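Local atomic coordinates of putative exported protein (PDB entry 3OCJ), a protein that is of unknown function but has the fold of an S-adenosylmethionine-dependent methyltransferase, and so probably transfers methyl groups. Residues R269-T274 with L286-D291; E208-F213 with R275-E280. All blocks are in the same frame, centred on the assembly; numbering follows the deposited sequence.

Contact 1 of 2, residues R269-T274 with L286-D291; sequences RTHAQT and LRFEDD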
loop_
_atom_site.group_PDB
_atom_site.type_symbol
_atom_site.label_atom_id
_atom_site.label_comp_id
_atom_site.label_asym_id
_atom_site.label_seq_id
_atom_site.Cartn_x
_atom_site.Cartn_y
_atom_site.Cartn_z
ATOM N N ARG A 269 4.778 10.284 -7.163
ATOM C CA ARG A 269 6.134 10.510 -7.650
ATOM C C ARG A 269 6.369 9.731 -8.930
ATOM O O ARG A 269 5.791 8.656 -9.138
ATOM C CB ARG A 269 7.159 10.077 -6.595
ATOM C CG ARG A 269 7.177 10.994 -5.371
ATOM C CD ARG A 269 8.324 10.682 -4.391
ATOM N NE ARG A 269 8.273 11.681 -3.316
ATOM C CZ ARG A 269 7.557 11.560 -2.201
ATOM N NH1 ARG A 269 6.908 10.431 -1.925
ATOM N NH2 ARG A 269 7.538 12.577 -1.342
ATOM N N THR A 270 7.200 10.290 -9.804
ATOM C CA THR A 270 7.526 9.622 -11.056
ATOM C C THR A 270 8.643 8.586 -10.857
ATOM O O THR A 270 9.295 8.529 -9.800
ATOM C CB THR A 270 8.009 10.628 -12.094
ATOM O OG1 THR A 270 9.213 11.236 -11.618
ATOM C CG2 THR A 270 6.955 11.708 -12.361
ATOM N N HIS A 271 8.874 7.783 -11.895
ATOM C CA HIS A 271 9.990 6.850 -11.920
ATOM C C HIS A 271 11.307 7.604 -11.750
ATOM O O HIS A 271 12.165 7.196 -10.981
ATOM C CB HIS A 271 10.035 6.094 -13.259
ATOM C CG HIS A 271 8.940 5.083 -13.439
ATOM N ND1 HIS A 271 7.657 5.421 -13.806
ATOM C CD2 HIS A 271 8.965 3.732 -13.346
ATOM C CE1 HIS A 271 6.931 4.317 -13.917
ATOM N NE2 HIS A 271 7.702 3.279 -13.637
ATOM N N ALA A 272 11.454 8.711 -12.471
ATOM C CA ALA A 272 12.688 9.484 -12.392
ATOM C C ALA A 272 12.905 10.066 -10.999
ATOM O O ALA A 272 14.029 10.072 -10.496
ATOM C CB ALA A 272 12.696 10.596 -13.451
ATOM N N GLN A 273 11.837 10.553 -10.370
ATOM C CA GLN A 273 11.966 11.090 -9.017
ATOM C C GLN A 273 12.387 9.981 -8.054
ATOM O O GLN A 273 13.286 10.165 -7.238
ATOM C CB GLN A 273 10.667 11.740 -8.548
ATOM C CG GLN A 273 10.368 13.066 -9.239
ATOM C CD GLN A 273 9.036 13.645 -8.824
ATOM O OE1 GLN A 273 8.027 12.948 -8.779
ATOM N NE2 GLN A 273 9.026 14.937 -8.516
ATOM N N THR A 274 11.729 8.828 -8.154
ATOM C CA THR A 274 12.046 7.701 -7.288
ATOM C C THR A 274 13.484 7.232 -7.524
ATOM O O THR A 274 14.209 6.937 -6.567
ATOM C CB THR A 274 11.027 6.569 -7.498
ATOM O OG1 THR A 274 9.747 7.036 -7.049
ATOM C CG2 THR A 274 11.419 5.315 -6.711
ATOM N N LEU A 286 18.822 -0.345 -10.525
ATOM C CA LEU A 286 17.370 -0.309 -10.340
ATOM C C LEU A 286 16.634 -1.038 -11.449
ATOM O O LEU A 286 16.975 -0.906 -12.635
ATOM C CB LEU A 286 16.866 1.134 -10.290
ATOM C CG LEU A 286 16.885 1.865 -8.945
ATOM C CD1 LEU A 286 18.153 1.652 -8.128
ATOM C CD2 LEU A 286 16.592 3.354 -9.150
ATOM N N ARG A 287 15.613 -1.790 -11.057
ATOM C CA ARG A 287 14.693 -2.434 -11.991
ATOM C C ARG A 287 13.273 -2.050 -11.599
ATOM O O ARG A 287 12.877 -2.202 -10.434
ATOM C CB ARG A 287 14.853 -3.956 -11.933
ATOM C CG ARG A 287 13.733 -4.761 -12.613
ATOM C CD ARG A 287 13.640 -4.530 -14.124
ATOM N NE ARG A 287 12.507 -5.274 -14.682
ATOM C CZ ARG A 287 11.817 -4.909 -15.759
ATOM N NH1 ARG A 287 12.110 -3.787 -16.393
ATOM N NH2 ARG A 287 10.796 -5.646 -16.174
ATOM N N PHE A 288 12.513 -1.530 -12.553
ATOM C CA PHE A 288 11.114 -1.215 -12.292
ATOM C C PHE A 288 10.222 -2.294 -12.895
ATOM O O PHE A 288 10.439 -2.748 -14.028
ATOM C CB PHE A 288 10.742 0.160 -12.865
ATOM C CG PHE A 288 11.435 1.311 -12.186
ATOM C CD1 PHE A 288 10.898 1.906 -11.051
ATOM C CD2 PHE A 288 12.621 1.821 -12.689
ATOM C CE1 PHE A 288 11.530 2.967 -10.436
ATOM C CE2 PHE A 288 13.260 2.885 -12.072
ATOM C CZ PHE A 288 12.707 3.458 -10.933
ATOM N N GLU A 289 9.223 -2.723 -12.139
ATOM C CA GLU A 289 8.208 -3.646 -12.628
ATOM C C GLU A 289 6.886 -2.906 -12.624
ATOM O O GLU A 289 6.251 -2.728 -11.568
ATOM C CB GLU A 289 8.141 -4.911 -11.759
ATOM C CG GLU A 289 9.402 -5.777 -11.854
ATOM C CD GLU A 289 9.506 -6.533 -13.179
ATOM O OE1 GLU A 289 8.505 -6.613 -13.913
ATOM O OE2 GLU A 289 10.602 -7.062 -13.480
ATOM N N ASP A 290 6.483 -2.433 -13.796
ATOM C CA ASP A 290 5.291 -1.606 -13.902
ATOM C C ASP A 290 4.020 -2.434 -13.979
ATOM O O ASP A 290 3.964 -3.446 -14.685
ATOM C CB ASP A 290 5.349 -0.725 -15.150
ATOM C CG ASP A 290 6.345 0.414 -15.034
ATOM O OD1 ASP A 290 6.771 0.750 -13.913
ATOM O OD2 ASP A 290 6.686 1.006 -16.093
ATOM N N ASP A 291 2.985 -1.983 -13.283
ATOM C CA ASP A 291 1.649 -2.503 -13.532
ATOM C C ASP A 291 1.195 -2.019 -14.913
ATOM O O ASP A 291 1.814 -1.131 -15.517
ATOM C CB ASP A 291 0.689 -2.010 -12.443
ATOM C CG ASP A 291 0.633 -0.489 -12.369
ATOM O OD1 ASP A 291 1.697 0.126 -12.110
ATOM O OD2 ASP A 291 -0.453 0.094 -12.566
#
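H271, in the first turn of helix 271-280, reaches across to the edge strand 286-289 and meets both F288 and D290 there. Its CB sets out toward the strand, and with CG anti to the carbonyl carbon (chi1 -71°) the CD2 edge of the imidazole is brought over the face of F288. CD2 makes the apolar touch: it lies 3.5 Å from F288 CD1, above one face of the phenyl ring but displaced toward its rim. The two rings form an edge-to-face pair with planes 68° apart, the histidine supplying the edge and the phenylalanine the face. One atom further round, NE2 donates a nearly straight hydrogen bond of 2.7 Å to D290 OD1, which is met on its syn side. Because OD1 lies almost in the imidazole plane and CD2 rests on F288, the bond helps to hold the ring's rotation. The carboxylate plane is turned by 70° from the imidazole. CE1, the next atom, is 3.6 Å from the same OD1.

Strand 286-289 is an outermost strand of the seven-stranded methyltransferase sheet, antiparallel to its neighbour 298-302, and the contact lays the N-terminal end of helix 271-280 against it. That end is closed by a capping box: T270 OG1 accepts from Q273 N at 3.0 Å, while Q273 OE1 in turn accepts from T270 N, also at 3.0 Å and in the plane of the amide carbonyl. One turn on from the cap, T274 CG2 approaches the edge of the F288 ring, 4.4 Å from CE1. F227 makes a further edge-to-face pair with H271, and P297 packs on both H271 and D290.

Contact 2 of 2, residues E208-F213 with R275-E280; sequences ELYRRF and RAQLEE
Y210 and L278 meet where helices 203-216 and 271-280 pack side by side in the Rossmann-like methyltransferase fold; the short segments run in broadly the same direction, with axes 8.6 Å apart and a crossing angle of -45°. The phenol ring of Y210 is presented flat to L278, whose CD2 sits over one face in a CH-pi contact, 3.8 Å from the ring centroid and 21° off the normal. Q277 comes instead to the ring's edge, where its CB is 3.7 Å from Y210 CD2, and its amide stands steeply to the ring. A water joins the polar ends, 2.7 Å from Y210 OH and donating to Q277 OE1; Y210 OH also bonds N197, and Q277 NE2 bonds D203 O.

Towards the surface, R211 starts with CG anti to the backbone N (chi1 -152°) and bends at chi3, placing its guanidinium between two glutamates in a salt-bridge network across the interface. The network holds for the modelled conformers of E208 and E280; each has a second deposited conformer, in which these bonds are doubtful. E208 is gripped side-on through NE and NH2. A weak bond of 3.2 Å links R211 NH1 to E280 O. The E280 carboxylate is steeply turned against the guanidinium, yet R211 NH2 donates nearly in its own plane, at 3.0 Å, to the anti lone pair of E280 OE2.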
loop_
_atom_site.group_PDB
_atom_site.type_symbol
_atom_site.label_atom_id
_atom_site.label_comp_id
_atom_site.label_asym_id
_atom_site.label_seq_id
_atom_site.Cartn_x
_atom_site.Cartn_y
_atom_site.Cartn_z
ATOM N N GLU A 208 15.383 9.956 3.023
ATOM C CA GLU A 208 15.976 9.510 4.276
ATOM C C GLU A 208 15.483 8.128 4.698
ATOM O O GLU A 208 16.251 7.329 5.248
ATOM C CB GLU A 208 15.783 10.556 5.377
ATOM C CG GLU A 208 16.637 11.794 5.151
ATOM C CD GLU A 208 18.080 11.436 4.818
ATOM O OE1 GLU A 208 18.676 10.630 5.563
ATOM O OE2 GLU A 208 18.618 11.943 3.809
ATOM N N LEU A 209 14.214 7.835 4.423
ATOM C CA LEU A 209 13.693 6.497 4.678
ATOM C C LEU A 209 14.466 5.479 3.832
ATOM O O LEU A 209 14.896 4.441 4.327
ATOM C CB LEU A 209 12.199 6.444 4.365
ATOM C CG LEU A 209 11.557 5.060 4.507
ATOM C CD1 LEU A 209 11.406 4.668 5.960
ATOM C CD2 LEU A 209 10.209 5.008 3.816
ATOM N N TYR A 210 14.666 5.801 2.559
ATOM C CA TYR A 210 15.427 4.915 1.679
ATOM C C TYR A 210 16.857 4.720 2.180
ATOM O O TYR A 210 17.414 3.630 2.063
ATOM C CB TYR A 210 15.444 5.438 0.243
ATOM C CG TYR A 210 14.097 5.459 -0.463
ATOM C CD1 TYR A 210 13.018 4.704 -0.005
ATOM C CD2 TYR A 210 13.919 6.242 -1.602
ATOM C CE1 TYR A 210 11.798 4.721 -0.682
ATOM C CE2 TYR A 210 12.708 6.280 -2.273
ATOM C CZ TYR A 210 11.656 5.519 -1.815
ATOM O OH TYR A 210 10.454 5.542 -2.476
ATOM N N ARG A 211 17.451 5.773 2.734
ATOM C CA ARG A 211 18.794 5.661 3.287
ATOM C C ARG A 211 18.828 4.705 4.478
ATOM O O ARG A 211 19.772 3.925 4.628
ATOM C CB ARG A 211 19.348 7.027 3.688
ATOM C CG ARG A 211 20.860 7.072 3.618
ATOM C CD ARG A 211 21.414 8.402 4.092
ATOM N NE ARG A 211 20.860 9.548 3.371
ATOM C CZ ARG A 211 21.348 10.034 2.233
ATOM N NH1 ARG A 211 22.398 9.466 1.656
ATOM N NH2 ARG A 211 20.780 11.092 1.678
ATOM N N ARG A 212 17.796 4.756 5.322
ATOM C CA ARG A 212 17.719 3.814 6.437
ATOM C C ARG A 212 17.558 2.385 5.935
ATOM O O ARG A 212 18.166 1.463 6.471
ATOM C CB ARG A 212 16.594 4.209 7.395
ATOM C CG ARG A 212 16.931 5.496 8.137
ATOM C CD ARG A 212 15.802 6.010 8.998
ATOM N NE ARG A 212 16.218 7.247 9.659
ATOM C CZ ARG A 212 16.774 7.301 10.863
ATOM N NH1 ARG A 212 16.968 6.190 11.558
ATOM N NH2 ARG A 212 17.132 8.471 11.374
ATOM N N PHE A 213 16.770 2.202 4.879
ATOM C CA PHE A 213 16.679 0.881 4.256
ATOM C C PHE A 213 18.057 0.420 3.756
ATOM O O PHE A 213 18.464 -0.712 3.977
ATOM C CB PHE A 213 15.706 0.896 3.077
ATOM C CG PHE A 213 14.263 1.116 3.452
ATOM C CD1 PHE A 213 13.805 0.897 4.739
ATOM C CD2 PHE A 213 13.350 1.518 2.478
ATOM C CE1 PHE A 213 12.453 1.098 5.053
ATOM C CE2 PHE A 213 12.006 1.706 2.779
ATOM C CZ PHE A 213 11.559 1.499 4.068
ATOM N N ARG A 275 13.899 7.162 -8.790
ATOM C CA ARG A 275 15.275 6.809 -9.097
ATOM C C ARG A 275 16.272 7.758 -8.431
ATOM O O ARG A 275 17.252 7.317 -7.842
ATOM C CB ARG A 275 15.511 6.803 -10.607
ATOM C CG ARG A 275 16.988 6.722 -10.969
ATOM C CD ARG A 275 17.204 6.627 -12.477
ATOM N NE ARG A 275 16.680 5.381 -13.027
ATOM C CZ ARG A 275 17.330 4.219 -12.983
ATOM N NH1 ARG A 275 18.527 4.142 -12.415
ATOM N NH2 ARG A 275 16.788 3.128 -13.508
ATOM N N ALA A 276 16.012 9.057 -8.542
ATOM C CA ALA A 276 16.884 10.050 -7.913
ATOM C C ALA A 276 16.990 9.840 -6.403
ATOM O O ALA A 276 18.086 9.911 -5.833
ATOM C CB ALA A 276 16.396 11.467 -8.239
ATOM N N GLN A 277 15.862 9.577 -5.753
ATOM C CA GLN A 277 15.889 9.353 -4.307
ATOM C C GLN A 277 16.683 8.094 -3.959
ATOM O O GLN A 277 17.495 8.093 -3.037
ATOM C CB GLN A 277 14.468 9.239 -3.769
ATOM C CG GLN A 277 13.630 10.502 -3.930
ATOM C CD GLN A 277 12.194 10.274 -3.558
ATOM O OE1 GLN A 277 11.526 9.417 -4.130
ATOM N NE2 GLN A 277 11.704 11.032 -2.576
ATOM N N LEU A 278 16.437 7.017 -4.700
ATOM C CA LEU A 278 17.095 5.755 -4.384
ATOM C C LEU A 278 18.600 5.832 -4.637
ATOM O O LEU A 278 19.393 5.267 -3.873
ATOM C CB LEU A 278 16.462 4.598 -5.166
ATOM C CG LEU A 278 15.068 4.169 -4.695
ATOM C CD1 LEU A 278 14.424 3.296 -5.766
ATOM C CD2 LEU A 278 15.144 3.421 -3.365
ATOM N N GLU A 279 18.991 6.506 -5.719
ATOM C CA GLU A 279 20.412 6.674 -6.023
ATOM C C GLU A 279 21.105 7.534 -4.965
ATOM O O GLU A 279 22.221 7.221 -4.543
ATOM C CB GLU A 279 20.600 7.219 -7.442
ATOM C CG GLU A 279 20.271 6.159 -8.494
ATOM C CD GLU A 279 20.399 6.633 -9.930
ATOM O OE1 GLU A 279 20.529 7.850 -10.166
ATOM O OE2 GLU A 279 20.346 5.760 -10.822
ATOM N N GLU A 280 20.442 8.595 -4.519
ATOM C CA GLU A 280 20.991 9.426 -3.447
ATOM C C GLU A 280 21.205 8.592 -2.184
ATOM O O GLU A 280 22.206 8.758 -1.482
ATOM C CB GLU A 280 20.080 10.624 -3.154
ATOM C CG GLU A 280 20.410 11.380 -1.864
ATOM C CD GLU A 280 21.833 11.911 -1.821
ATOM O OE1 GLU A 280 22.435 12.151 -2.895
ATOM O OE2 GLU A 280 22.349 12.100 -0.696
HETATM O O HOH W 1 9.735 7.411 -4.264
#

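Overall arrangement
Following the chain from the N terminus, helix 203-216 comes first and supplies residues 208-213; strand 221-226 and helix 247-261 intervene before helix 271-280, whose later part, 275-280, closes the long loop of contact 2. Contact 1 opens just before that closure, at 269-274, and closes, after the rest of the helix and a short loop, at 286-291, so the two contacts cross along the sequence. They share helix 271-280, its start chiefly facing the outermost strand 286-289, while its later part packs on helix 203-216 and also touches that strand. Their centres are about 13 Å apart. L286 of the strand packs on both R275 and L278, so the two contacts meet directly.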